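Local atomic coordinates of putative isocitrate dehydrogenase, NAD-dependent (Methylococcus capsulatus, PDB entry 6LKY), a protein that probably acts as an NAD-dependent isocitrate dehydrogenase, a magnesium-binding enzyme of the isocitrate and isopropylmalate dehydrogenase family that binds NAD. Residues V145-D159 with L184-Y196. The protein carries 1 engineered substitution. Numbering follows the deposited sequence.
Sequences VTRKGSERIIRYAFD and LFLEIGREIAKEY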
loop_
_atom_site.group_PDB
_atom_site.type_symbol
_atom_site.label_atom_id
_atom_site.label_comp_id
_atom_site.label_asym_id
_atom_site.label_seq_id
_atom_site.Cartn_x
_atom_site.Cartn_y
_atom_site.Cartn_z
ATOM N N VAL A 145 16.654 8.353 5.688
ATOM C CA VAL A 145 17.346 7.613 4.642
ATOM C C VAL A 145 18.799 8.058 4.644
ATOM O O VAL A 145 19.077 9.257 4.521
ATOM C CB VAL A 145 16.707 7.858 3.263
ATOM C CG1 VAL A 145 17.580 7.278 2.153
ATOM C CG2 VAL A 145 15.300 7.276 3.222
ATOM N N THR A 146 19.716 7.098 4.776
ATOM C CA THR A 146 21.153 7.333 4.680
ATOM C C THR A 146 21.666 6.806 3.347
ATOM O O THR A 146 21.089 5.880 2.760
ATOM C CB THR A 146 21.948 6.645 5.805
ATOM O OG1 THR A 146 21.740 5.233 5.728
ATOM C CG2 THR A 146 21.545 7.155 7.182
ATOM N N ARG A 147 22.755 7.419 2.867
ATOM C CA ARG A 147 23.426 6.911 1.672
ATOM C C ARG A 147 23.843 5.448 1.841
ATOM O O ARG A 147 23.629 4.624 0.943
ATOM C CB ARG A 147 24.637 7.788 1.331
ATOM C CG ARG A 147 25.423 7.330 0.090
ATOM C CD ARG A 147 26.522 8.344 -0.317
ATOM N NE ARG A 147 25.979 9.651 -0.687
ATOM C CZ ARG A 147 25.391 9.915 -1.855
ATOM N NH1 ARG A 147 25.276 8.968 -2.776
ATOM N NH2 ARG A 147 24.922 11.129 -2.112
ATOM N N LYS A 148 24.410 5.086 2.995
ATOM C CA LYS A 148 24.980 3.746 3.045
ATOM C C LYS A 148 23.902 2.689 3.258
ATOM O O LYS A 148 24.009 1.588 2.696
ATOM C CB LYS A 148 26.058 3.634 4.135
ATOM C CG LYS A 148 27.092 4.765 4.181
ATOM C CD LYS A 148 28.252 4.573 3.189
ATOM C CE LYS A 148 27.924 5.145 1.790
ATOM N NZ LYS A 148 29.129 5.267 0.895
ATOM N N GLY A 149 22.819 3.027 3.977
ATOM C CA GLY A 149 21.682 2.117 4.064
ATOM C C GLY A 149 21.060 1.821 2.714
ATOM O O GLY A 149 20.759 0.661 2.389
ATOM N N SER A 150 20.894 2.862 1.890
ATOM C CA SER A 150 20.332 2.675 0.555
ATOM C C SER A 150 21.255 1.844 -0.326
ATOM O O SER A 150 20.805 0.939 -1.043
ATOM C CB SER A 150 20.063 4.033 -0.094
ATOM O OG SER A 150 19.346 4.863 0.784
ATOM N N GLU A 151 22.548 2.178 -0.319
ATOM C CA GLU A 151 23.525 1.437 -1.108
ATOM C C GLU A 151 23.477 -0.046 -0.788
ATOM O O GLU A 151 23.436 -0.894 -1.691
ATOM C CB GLU A 151 24.933 1.980 -0.859
ATOM C CG GLU A 151 25.250 3.244 -1.635
ATOM C CD GLU A 151 26.540 3.879 -1.163
ATOM O OE1 GLU A 151 27.207 3.247 -0.320
ATOM O OE2 GLU A 151 26.879 5.003 -1.616
ATOM N N ARG A 152 23.485 -0.384 0.500
ATOM C CA ARG A 152 23.584 -1.797 0.829
ATOM C C ARG A 152 22.291 -2.540 0.497
ATOM O O ARG A 152 22.351 -3.668 -0.012
ATOM C CB ARG A 152 23.998 -1.979 2.295
ATOM C CG ARG A 152 23.019 -1.473 3.351
ATOM C CD ARG A 152 23.572 -1.739 4.762
ATOM N NE ARG A 152 22.682 -1.236 5.807
ATOM C CZ ARG A 152 22.958 -1.282 7.107
ATOM N NH1 ARG A 152 24.101 -1.809 7.525
ATOM N NH2 ARG A 152 22.084 -0.816 7.993
ATOM N N ILE A 153 21.112 -1.921 0.705
ATOM C CA ILE A 153 19.890 -2.663 0.367
ATOM C C ILE A 153 19.745 -2.823 -1.149
ATOM O O ILE A 153 19.304 -3.878 -1.635
ATOM C CB ILE A 153 18.626 -2.038 1.013
ATOM C CG1 ILE A 153 17.453 -3.026 0.923
ATOM C CG2 ILE A 153 18.203 -0.724 0.349
ATOM C CD1 ILE A 153 17.674 -4.323 1.711
ATOM N N ILE A 154 20.142 -1.813 -1.929
ATOM C CA ILE A 154 19.959 -1.936 -3.375
ATOM C C ILE A 154 20.980 -2.913 -3.969
ATOM O O ILE A 154 20.642 -3.727 -4.849
ATOM C CB ILE A 154 20.010 -0.553 -4.050
ATOM C CG1 ILE A 154 18.788 0.289 -3.627
ATOM C CG2 ILE A 154 20.076 -0.711 -5.595
ATOM C CD1 ILE A 154 19.018 1.817 -3.657
ATOM N N ARG A 155 22.236 -2.872 -3.492
ATOM C CA ARG A 155 23.186 -3.895 -3.912
ATOM C C ARG A 155 22.711 -5.284 -3.504
ATOM O O ARG A 155 22.866 -6.241 -4.274
ATOM C CB ARG A 155 24.576 -3.624 -3.330
ATOM C CG ARG A 155 25.258 -2.402 -3.904
ATOM C CD ARG A 155 26.764 -2.512 -3.837
ATOM N NE ARG A 155 27.387 -1.490 -4.671
ATOM C CZ ARG A 155 27.820 -0.327 -4.200
ATOM N NH1 ARG A 155 27.723 -0.070 -2.901
ATOM N NH2 ARG A 155 28.371 0.561 -5.018
ATOM N N TYR A 156 22.137 -5.427 -2.298
ATOM C CA TYR A 156 21.609 -6.733 -1.915
ATOM C C TYR A 156 20.559 -7.205 -2.905
ATOM O O TYR A 156 20.526 -8.387 -3.256
ATOM C CB TYR A 156 21.012 -6.724 -0.504
ATOM C CG TYR A 156 20.577 -8.118 -0.061
ATOM C CD1 TYR A 156 19.402 -8.685 -0.530
ATOM C CD2 TYR A 156 21.361 -8.868 0.802
ATOM C CE1 TYR A 156 19.019 -9.953 -0.161
ATOM C CE2 TYR A 156 20.979 -10.138 1.193
ATOM C CZ TYR A 156 19.813 -10.675 0.701
ATOM O OH TYR A 156 19.418 -11.941 1.074
ATOM N N ALA A 157 19.679 -6.302 -3.353
ATOM C CA ALA A 157 18.634 -6.715 -4.288
ATOM C C ALA A 157 19.234 -7.190 -5.615
ATOM O O ALA A 157 18.815 -8.213 -6.167
ATOM C CB ALA A 157 17.638 -5.570 -4.521
ATOM N N PHE A 158 20.215 -6.456 -6.145
ATOM C CA PHE A 158 20.837 -6.888 -7.406
ATOM C C PHE A 158 21.619 -8.195 -7.242
ATOM O O PHE A 158 21.526 -9.093 -8.097
ATOM C CB PHE A 158 21.744 -5.789 -7.953
ATOM C CG PHE A 158 21.002 -4.700 -8.684
ATOM C CD1 PHE A 158 20.542 -4.900 -9.969
ATOM C CD2 PHE A 158 20.779 -3.477 -8.085
ATOM C CE1 PHE A 158 19.875 -3.895 -10.647
ATOM C CE2 PHE A 158 20.101 -2.469 -8.753
ATOM C CZ PHE A 158 19.654 -2.680 -10.036
ATOM N N ASP A 159 22.412 -8.313 -6.167
ATOM C CA ASP A 159 23.143 -9.553 -5.905
ATOM C C ASP A 159 22.186 -10.723 -5.749
ATOM O O ASP A 159 22.454 -11.823 -6.249
ATOM C CB ASP A 159 24.016 -9.427 -4.652
ATOM C CG ASP A 159 25.161 -8.459 -4.830
ATOM O OD1 ASP A 159 25.436 -8.073 -5.982
ATOM O OD2 ASP A 159 25.789 -8.075 -3.815
ATOM N N LEU A 184 16.630 10.457 -2.787
ATOM C CA LEU A 184 17.992 9.953 -2.615
ATOM C C LEU A 184 18.043 8.440 -2.820
ATOM O O LEU A 184 18.955 7.918 -3.475
ATOM C CB LEU A 184 18.517 10.329 -1.230
ATOM C CG LEU A 184 19.937 9.902 -0.850
ATOM C CD1 LEU A 184 20.967 10.566 -1.770
ATOM C CD2 LEU A 184 20.231 10.223 0.612
ATOM N N PHE A 185 17.053 7.720 -2.292
ATOM C CA PHE A 185 16.979 6.279 -2.538
ATOM C C PHE A 185 16.952 5.970 -4.041
ATOM O O PHE A 185 17.720 5.136 -4.535
ATOM C CB PHE A 185 15.737 5.721 -1.831
ATOM C CG PHE A 185 15.632 4.233 -1.857
ATOM C CD1 PHE A 185 16.492 3.456 -1.113
ATOM C CD2 PHE A 185 14.648 3.611 -2.604
ATOM C CE1 PHE A 185 16.392 2.073 -1.139
ATOM C CE2 PHE A 185 14.536 2.228 -2.629
ATOM C CZ PHE A 185 15.404 1.462 -1.889
ATOM N N LEU A 186 16.079 6.653 -4.788
ATOM C CA LEU A 186 15.972 6.441 -6.232
ATOM C C LEU A 186 17.283 6.780 -6.956
ATOM O O LEU A 186 17.737 6.035 -7.834
ATOM C CB LEU A 186 14.823 7.289 -6.785
ATOM C CG LEU A 186 14.630 7.268 -8.306
ATOM C CD1 LEU A 186 14.374 5.850 -8.803
ATOM C CD2 LEU A 186 13.491 8.180 -8.713
ATOM N N GLU A 187 17.887 7.921 -6.619
ATOM C CA GLU A 187 19.124 8.342 -7.274
ATOM C C GLU A 187 20.242 7.330 -7.050
ATOM O O GLU A 187 20.969 6.957 -7.986
ATOM C CB GLU A 187 19.525 9.719 -6.752
ATOM C CG GLU A 187 20.870 10.218 -7.244
ATOM C CD GLU A 187 21.367 11.376 -6.410
ATOM O OE1 GLU A 187 20.643 12.397 -6.345
ATOM O OE2 GLU A 187 22.462 11.263 -5.808
ATOM N N ILE A 188 20.384 6.863 -5.806
ATOM C CA ILE A 188 21.382 5.841 -5.521
ATOM C C ILE A 188 21.083 4.557 -6.292
ATOM O O ILE A 188 21.996 3.915 -6.831
ATOM C CB ILE A 188 21.468 5.604 -4.005
ATOM C CG1 ILE A 188 22.144 6.810 -3.343
ATOM C CG2 ILE A 188 22.188 4.315 -3.733
ATOM C CD1 ILE A 188 21.999 6.876 -1.832
ATOM N N GLY A 189 19.806 4.163 -6.364
ATOM C CA GLY A 189 19.460 2.971 -7.126
ATOM C C GLY A 189 19.833 3.081 -8.596
ATOM O O GLY A 189 20.339 2.125 -9.195
ATOM N N ARG A 190 19.565 4.240 -9.202
ATOM C CA ARG A 190 19.946 4.451 -10.598
ATOM C C ARG A 190 21.454 4.362 -10.782
ATOM O O ARG A 190 21.931 3.808 -11.780
ATOM C CB ARG A 190 19.423 5.796 -11.099
ATOM C CG ARG A 190 17.928 5.766 -11.291
ATOM C CD ARG A 190 17.355 7.097 -11.680
ATOM N NE ARG A 190 15.978 6.909 -12.118
ATOM C CZ ARG A 190 15.114 7.896 -12.309
ATOM N NH1 ARG A 190 15.476 9.152 -12.082
ATOM N NH2 ARG A 190 13.885 7.625 -12.718
ATOM N N GLU A 191 22.223 4.891 -9.829
ATOM C CA GLU A 191 23.674 4.793 -9.958
ATOM C C GLU A 191 24.131 3.343 -9.843
ATOM O O GLU A 191 24.913 2.860 -10.669
ATOM C CB GLU A 191 24.362 5.681 -8.919
ATOM C CG GLU A 191 24.359 7.150 -9.323
ATOM C CD GLU A 191 24.640 8.110 -8.167
ATOM O OE1 GLU A 191 24.478 9.333 -8.378
ATOM O OE2 GLU A 191 25.012 7.655 -7.058
ATOM N N ILE A 192 23.603 2.611 -8.860
ATOM C CA ILE A 192 24.052 1.239 -8.636
ATOM C C ILE A 192 23.619 0.316 -9.771
ATOM O O ILE A 192 24.313 -0.664 -10.081
ATOM C CB ILE A 192 23.538 0.755 -7.265
ATOM C CG1 ILE A 192 24.375 1.383 -6.140
ATOM C CG2 ILE A 192 23.504 -0.788 -7.180
ATOM C CD1 ILE A 192 23.858 1.100 -4.746
ATOM N N ALA A 193 22.492 0.618 -10.430
ATOM C CA ALA A 193 22.011 -0.239 -11.511
ATOM C C ALA A 193 23.035 -0.365 -12.633
ATOM O O ALA A 193 23.081 -1.396 -13.319
ATOM C CB ALA A 193 20.691 0.304 -12.064
ATOM N N LYS A 194 23.854 0.668 -12.838
ATOM C CA LYS A 194 24.850 0.641 -13.903
ATOM C C LYS A 194 25.986 -0.328 -13.604
ATOM O O LYS A 194 26.701 -0.731 -14.526
ATOM C CB LYS A 194 25.356 2.061 -14.156
ATOM C CG LYS A 194 24.232 2.964 -14.702
ATOM C CD LYS A 194 24.700 4.343 -15.156
ATOM C CE LYS A 194 25.387 5.106 -14.043
ATOM N NZ LYS A 194 25.201 6.572 -14.217
ATOM N N GLU A 195 26.156 -0.724 -12.343
ATOM C CA GLU A 195 27.093 -1.777 -11.988
ATOM C C GLU A 195 26.567 -3.169 -12.317
ATOM O O GLU A 195 27.287 -4.148 -12.100
ATOM C CB GLU A 195 27.426 -1.710 -10.497
ATOM C CG GLU A 195 28.062 -0.411 -10.054
ATOM C CD GLU A 195 28.094 -0.264 -8.539
ATOM O OE1 GLU A 195 27.934 -1.282 -7.819
ATOM O OE2 GLU A 195 28.256 0.883 -8.070
ATOM N N TYR A 196 25.321 -3.290 -12.770
ATOM C CA TYR A 196 24.682 -4.589 -13.000
ATOM C C TYR A 196 23.999 -4.618 -14.369
ATOM O O TYR A 196 22.784 -4.808 -14.466
ATOM C CB TYR A 196 23.678 -4.901 -11.891
ATOM C CG TYR A 196 24.290 -5.135 -10.522
ATOM C CD1 TYR A 196 24.572 -4.075 -9.686
ATOM C CD2 TYR A 196 24.573 -6.428 -10.070
ATOM C CE1 TYR A 196 25.115 -4.278 -8.432
ATOM C CE2 TYR A 196 25.125 -6.649 -8.819
ATOM C CZ TYR A 196 25.392 -5.563 -8.001
ATOM O OH TYR A 196 25.936 -5.742 -6.750
#
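Y196 gives its phenolic proton to D159: Y196 OH lies 2.5 Å from D159 OD1, on the syn side but 34° out of the carboxylate plane. F158 packs on one face of the Y196 ring: its CB sits over the centre, and the two rings make an offset stack, planes at 16°. An alanine in place of Y196 would probably leave D159 OD1 without this donor and open a gap beside F158. One turn earlier, R155 grips E195 side-on. R155 NE reaches E195 OE1 at 3.2 Å and R155 NH2 reaches E195 OE2 at 3.1 Å; both E195 oxygens use their syn lone pairs. The R155 chain is extended from CG to NE, which carries the guanidinium to E195, with I192 CD1 over one of its faces. Between the polar ends the packing is apolar. I154, I188 and I192 each fit as knobs into holes of the facing helix. I154 CD1 also lies over the face of the F185 ring, 4.1 Å from its centroid. S150 OG sits at that ring's edge, but S150 OG hydrogen-bonds T146 O at 2.8 Å. That oxygen also accepts from S150 N, on the opposite face of its plane. T146 OG1 caps helix 147-163 by accepting from G149 N, and it also bonds E120. R147 NE donates to K136 O of the second subunit. I154, F158 and F185 rest on strand 168-173. The helical segments 147-159 and 184-193 cross at -47°. Helices 147-163 and 181-193 are neighbours on one face of the mixed sheet, as in the alpha/beta fold of this dehydrogenase family.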